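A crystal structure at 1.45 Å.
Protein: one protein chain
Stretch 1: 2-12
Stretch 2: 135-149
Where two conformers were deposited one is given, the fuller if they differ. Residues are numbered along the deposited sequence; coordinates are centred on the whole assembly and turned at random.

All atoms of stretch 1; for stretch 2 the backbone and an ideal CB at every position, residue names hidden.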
# COMPACT_ATOMS: atom_id res chain seq x y z
N GLU A 2 25.28 -13.72 -9.51
CA GLU A 2 23.88 -14.05 -9.16
C GLU A 2 22.94 -12.87 -9.44
O GLU A 2 21.80 -12.91 -9.01
CB GLU A 2 23.78 -14.45 -7.68
CG GLU A 2 23.64 -13.28 -6.72
CD GLU A 2 23.33 -13.73 -5.31
OE1 GLU A 2 23.73 -13.01 -4.37
OE2 GLU A 2 22.66 -14.78 -5.16
N VAL A 3 23.41 -11.82 -10.10
CA VAL A 3 22.55 -10.75 -10.59
C VAL A 3 21.45 -11.29 -11.48
O VAL A 3 20.31 -10.85 -11.37
CB VAL A 3 23.38 -9.67 -11.35
CG1 VAL A 3 22.58 -9.00 -12.47
CG2 VAL A 3 23.87 -8.65 -10.39
N GLY A 4 21.76 -12.23 -12.38
CA GLY A 4 20.73 -12.78 -13.25
C GLY A 4 19.62 -13.47 -12.48
O GLY A 4 18.42 -13.35 -12.80
N GLN A 5 20.04 -14.22 -11.47
CA GLN A 5 19.10 -14.87 -10.57
C GLN A 5 18.26 -13.86 -9.82
O GLN A 5 17.06 -14.07 -9.64
CB GLN A 5 19.83 -15.77 -9.56
CG GLN A 5 18.90 -16.69 -8.75
CD GLN A 5 17.89 -17.46 -9.63
OE1 GLN A 5 18.27 -18.18 -10.57
NE2 GLN A 5 16.59 -17.30 -9.33
N MET A 6 18.88 -12.82 -9.30
CA MET A 6 18.14 -11.81 -8.56
C MET A 6 17.13 -11.18 -9.47
O MET A 6 16.02 -10.84 -9.04
CB MET A 6 19.05 -10.73 -7.98
CG MET A 6 19.79 -11.21 -6.80
SD MET A 6 20.64 -9.94 -5.83
CE MET A 6 21.85 -9.61 -6.97
N ARG A 7 17.51 -10.89 -10.69
CA ARG A 7 16.55 -10.30 -11.64
C ARG A 7 15.36 -11.22 -11.90
O ARG A 7 14.23 -10.76 -11.92
CB ARG A 7 17.24 -9.91 -12.94
CG ARG A 7 18.20 -8.73 -12.74
CD ARG A 7 19.14 -8.51 -13.90
NE ARG A 7 18.46 -7.66 -14.84
CZ ARG A 7 17.82 -8.12 -15.89
NH1 ARG A 7 17.82 -9.42 -16.17
NH2 ARG A 7 17.20 -7.26 -16.67
N ARG A 8 15.61 -12.49 -12.07
CA ARG A 8 14.49 -13.44 -12.27
C ARG A 8 13.60 -13.50 -11.02
O ARG A 8 12.36 -13.52 -11.14
CB ARG A 8 15.02 -14.83 -12.62
CG ARG A 8 15.65 -14.95 -14.01
CD ARG A 8 16.04 -16.44 -14.36
NE ARG A 8 17.13 -16.97 -13.53
CZ ARG A 8 18.42 -16.78 -13.78
NH1 ARG A 8 18.80 -16.05 -14.82
NH2 ARG A 8 19.34 -17.30 -12.97
N GLN A 9 14.19 -13.46 -9.83
CA GLN A 9 13.42 -13.42 -8.61
C GLN A 9 12.53 -12.20 -8.49
O GLN A 9 11.44 -12.30 -8.03
CB GLN A 9 14.34 -13.45 -7.40
CG GLN A 9 15.13 -14.70 -7.27
CD GLN A 9 16.11 -14.63 -6.12
OE1 GLN A 9 16.75 -13.63 -5.90
NE2 GLN A 9 16.20 -15.68 -5.40
N TRP A 10 13.04 -11.07 -8.93
CA TRP A 10 12.27 -9.83 -8.96
C TRP A 10 11.08 -9.93 -9.87
O TRP A 10 9.97 -9.59 -9.48
CB TRP A 10 13.18 -8.63 -9.40
CG TRP A 10 12.51 -7.25 -9.41
CD1 TRP A 10 12.48 -6.37 -8.41
CD2 TRP A 10 11.73 -6.67 -10.49
NE1 TRP A 10 11.74 -5.25 -8.78
CE2 TRP A 10 11.24 -5.45 -10.03
CE3 TRP A 10 11.37 -7.11 -11.77
CZ2 TRP A 10 10.49 -4.60 -10.83
CZ3 TRP A 10 10.60 -6.30 -12.54
CH2 TRP A 10 10.17 -5.07 -12.08
N VAL A 11 11.32 -10.40 -11.08
CA VAL A 11 10.19 -10.61 -11.99
C VAL A 11 9.10 -11.47 -11.37
O VAL A 11 7.91 -11.11 -11.40
CB VAL A 11 10.68 -11.21 -13.34
CG1 VAL A 11 9.54 -11.69 -14.22
CG2 VAL A 11 11.56 -10.20 -14.07
N ASP A 12 9.51 -12.61 -10.84
CA ASP A 12 8.57 -13.54 -10.25
C ASP A 12 7.85 -12.90 -9.04
O ASP A 12 6.63 -13.11 -8.85
CB ASP A 12 9.23 -14.86 -9.85
CG ASP A 12 9.73 -15.66 -11.05
OD1 ASP A 12 9.27 -15.39 -12.19
OD2 ASP A 12 10.59 -16.55 -10.82
N UNK A 135 14.17 -3.96 -1.26
CA UNK A 135 15.45 -4.53 -0.82
C UNK A 135 16.13 -5.31 -1.94
O UNK A 135 17.35 -5.23 -2.12
CB UNK A 135 15.24 -5.44 0.39
N UNK A 136 15.34 -6.08 -2.70
CA UNK A 136 15.85 -6.87 -3.81
C UNK A 136 16.38 -5.93 -4.92
O UNK A 136 17.46 -6.11 -5.47
CB UNK A 136 14.76 -7.79 -4.35
N UNK A 137 15.61 -4.89 -5.24
CA UNK A 137 16.05 -3.90 -6.19
C UNK A 137 17.40 -3.29 -5.77
O UNK A 137 18.27 -3.09 -6.61
CB UNK A 137 14.99 -2.81 -6.33
N UNK A 138 17.52 -2.90 -4.51
CA UNK A 138 18.77 -2.32 -4.04
C UNK A 138 19.93 -3.30 -4.24
O UNK A 138 21.05 -2.93 -4.61
CB UNK A 138 18.65 -1.93 -2.57
N UNK A 139 19.67 -4.58 -4.01
CA UNK A 139 20.71 -5.60 -4.21
C UNK A 139 21.10 -5.76 -5.68
O UNK A 139 22.30 -5.80 -6.03
CB UNK A 139 20.23 -6.95 -3.66
N UNK A 140 20.12 -5.80 -6.54
CA UNK A 140 20.36 -5.90 -7.98
C UNK A 140 21.26 -4.73 -8.44
O UNK A 140 22.24 -4.93 -9.16
CB UNK A 140 19.04 -5.90 -8.75
N UNK A 141 20.89 -3.51 -8.07
CA UNK A 141 21.59 -2.34 -8.56
C UNK A 141 22.98 -2.25 -7.95
O UNK A 141 23.94 -1.84 -8.62
CB UNK A 141 20.79 -1.07 -8.26
N UNK A 142 23.14 -2.64 -6.67
CA UNK A 142 24.46 -2.58 -6.06
C UNK A 142 25.36 -3.57 -6.74
O UNK A 142 26.57 -3.31 -6.86
CB UNK A 142 24.40 -2.85 -4.56
N UNK A 143 24.83 -4.70 -7.19
CA UNK A 143 25.57 -5.73 -7.88
C UNK A 143 25.83 -5.40 -9.36
O UNK A 143 26.35 -6.25 -10.09
CB UNK A 143 24.81 -7.05 -7.77
N UNK A 144 25.48 -4.19 -9.81
CA UNK A 144 25.73 -3.79 -11.18
C UNK A 144 24.66 -4.11 -12.19
O UNK A 144 24.84 -3.85 -13.38
CB UNK A 144 27.03 -4.44 -11.65
N UNK A 145 23.51 -4.63 -11.76
CA UNK A 145 22.47 -4.94 -12.69
C UNK A 145 21.44 -3.87 -12.81
O UNK A 145 21.46 -2.84 -12.15
CB UNK A 145 21.80 -6.26 -12.30
N UNK A 146 20.49 -4.06 -13.72
CA UNK A 146 19.41 -3.18 -13.89
C UNK A 146 18.12 -3.91 -13.45
O UNK A 146 18.02 -5.08 -13.58
CB UNK A 146 19.34 -2.69 -15.34
N UNK A 147 17.14 -3.17 -12.99
CA UNK A 147 15.87 -3.76 -12.66
C UNK A 147 15.17 -4.03 -13.96
O UNK A 147 15.10 -3.17 -14.81
CB UNK A 147 15.04 -2.86 -11.74
N UNK A 148 14.62 -5.22 -14.11
CA UNK A 148 13.91 -5.55 -15.33
C UNK A 148 12.68 -4.69 -15.53
O UNK A 148 12.27 -4.01 -14.63
CB UNK A 148 13.51 -7.03 -15.32
N UNK A 149 12.18 -4.78 -16.75
CA UNK A 149 10.96 -4.20 -17.30
C UNK A 149 11.09 -2.73 -17.67
O UNK A 149 10.56 -2.29 -18.70
CB UNK A 149 9.82 -4.37 -16.29

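Stretch 2 enters in a helix that lasts to 142, nearly antiparallel to helix 3-12 (153° between axes, 9.6 Å at closest approach), and then continues as a loop alongside it. Positions 135, 138, 141 and 142 find nothing of stretch 1 within 5.5 Å of their ideal CB, so this contact hardly restricts them; they are Arg-135, Gln-138, Val-141 and Ala-142.

Position 136 points toward stretch 1, its ideal CB 4.9 Å from Trp-10 CD1. A branched or long apolar chain would suit it. It is Leu-136, whose CD2 lies 3.7 Å from Trp-10 CB.

At 137 the CB points sideways, but Trp-10 NE1, a donor, is 4.7 Å away. A polar chain with an acceptor, such as Glu, Gln or Asp, could use it. Glu-137 does: Trp-10 NE1 donates to Glu-137 OE2 at 2.9 Å, near the plane of the indole.

Position 139 faces Met-6, its ideal CB 3.7 Å from SD. Many chains would fit if they led onward past the sulfur; Gln-139 packs its CB there.

The ideal CB of 140 is 4.9 Å from Met-6 CB and 5.0 Å from Arg-7 CG, with room for a medium-sized aliphatic chain to reach them. Ile-140 places CG1 3.6 Å from Met-6 CB, CG2 4.0 Å from Arg-7 CG and CD1 3.9 Å from Trp-10 CB.

At 143 the ideal CB is already only 3.2 Å from Val-3 CG2, so a small residue is expected. Ala-143 is the first to leave helical angles.

Position 144 has phi/psi of 90/5, where a CB would jam against the preceding carbonyl: Gly-144. At 145 the ideal CB would clash with Val-3 CG1 at 2.9 Å, again calling for glycine: Gly-145.

The CB of 146 points sideways, its ideal position 5.1 Å from Arg-7 NE, so small or polar chains, among many, would do. In Ser-146 the carbonyl matters: Arg-7 NE donates to Ser-146 O at 2.9 Å.

The ideal CB of 147, 4.9 Å from Trp-10 CE2, suits an aliphatic chain. Ile-147 lays CG2 over the ring face, 3.7 Å from the centroid of the Trp-10 six-membered ring, a CH-pi contact.

Position 148 points toward Val-11, Arg-7 and Trp-10, and its phi of -64° allows proline among other compact apolar residues. Pro-148 sets CD 3.6 Å from Trp-10 CE3 and CG over one face of the Arg-7 guanidinium.

The ideal CB of 149 is 4.3 Å from Trp-10 CH2 and points sideways, so most chains would fit; the end of the poorly ordered Met-149 leads away.

Stretch 2 135-149: RLEQQIVAAGGSIPM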
# COMPACT_ATOMS: atom_id res chain seq x y z
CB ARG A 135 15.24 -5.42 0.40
CG ARG A 135 15.27 -4.68 1.73
CD ARG A 135 15.50 -5.63 2.89
NE ARG A 135 14.27 -6.33 3.26
CZ ARG A 135 13.34 -5.83 4.06
NH1 ARG A 135 13.48 -4.61 4.57
NH2 ARG A 135 12.25 -6.54 4.34
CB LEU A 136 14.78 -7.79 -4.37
CG LEU A 136 15.21 -8.68 -5.53
CD1 LEU A 136 16.41 -9.52 -5.17
CD2 LEU A 136 14.05 -9.57 -5.91
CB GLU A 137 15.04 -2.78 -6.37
CG GLU A 137 13.79 -3.24 -7.05
CD GLU A 137 12.77 -2.14 -7.38
OE1 GLU A 137 13.08 -0.93 -7.28
OE2 GLU A 137 11.62 -2.52 -7.80
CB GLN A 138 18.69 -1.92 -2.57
CG GLN A 138 17.71 -0.85 -2.22
CD GLN A 138 18.09 0.59 -2.56
OE1 GLN A 138 17.25 1.49 -2.40
NE2 GLN A 138 19.34 0.83 -2.95
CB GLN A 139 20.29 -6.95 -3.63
CG GLN A 139 20.14 -6.92 -2.15
CD GLN A 139 19.25 -8.04 -1.56
OE1 GLN A 139 18.71 -8.91 -2.27
NE2 GLN A 139 19.02 -7.95 -0.26
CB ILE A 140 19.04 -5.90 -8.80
CG1 ILE A 140 18.31 -7.23 -8.56
CG2 ILE A 140 19.32 -5.75 -10.30
CD1 ILE A 140 16.82 -7.24 -8.97
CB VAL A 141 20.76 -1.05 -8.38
CG1 VAL A 141 21.56 0.20 -8.79
CG2 VAL A 141 19.49 -1.14 -9.22
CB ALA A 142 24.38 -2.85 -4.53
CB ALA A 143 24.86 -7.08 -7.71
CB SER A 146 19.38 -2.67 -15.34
OG SER A 146 20.64 -2.09 -15.69
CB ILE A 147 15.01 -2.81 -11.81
CG1 ILE A 147 15.77 -2.31 -10.57
CG2 ILE A 147 13.72 -3.47 -11.43
CD1 ILE A 147 16.47 -3.37 -9.81
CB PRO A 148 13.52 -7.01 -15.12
CG PRO A 148 14.44 -7.51 -14.10
CD PRO A 148 14.64 -6.36 -13.19
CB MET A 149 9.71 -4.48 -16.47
CG MET A 149 8.50 -3.74 -16.95
SD MET A 149 6.83 -4.33 -16.51
CE MET A 149 5.86 -2.92 -16.98
O HOH W 1 16.70 -4.45 -17.35
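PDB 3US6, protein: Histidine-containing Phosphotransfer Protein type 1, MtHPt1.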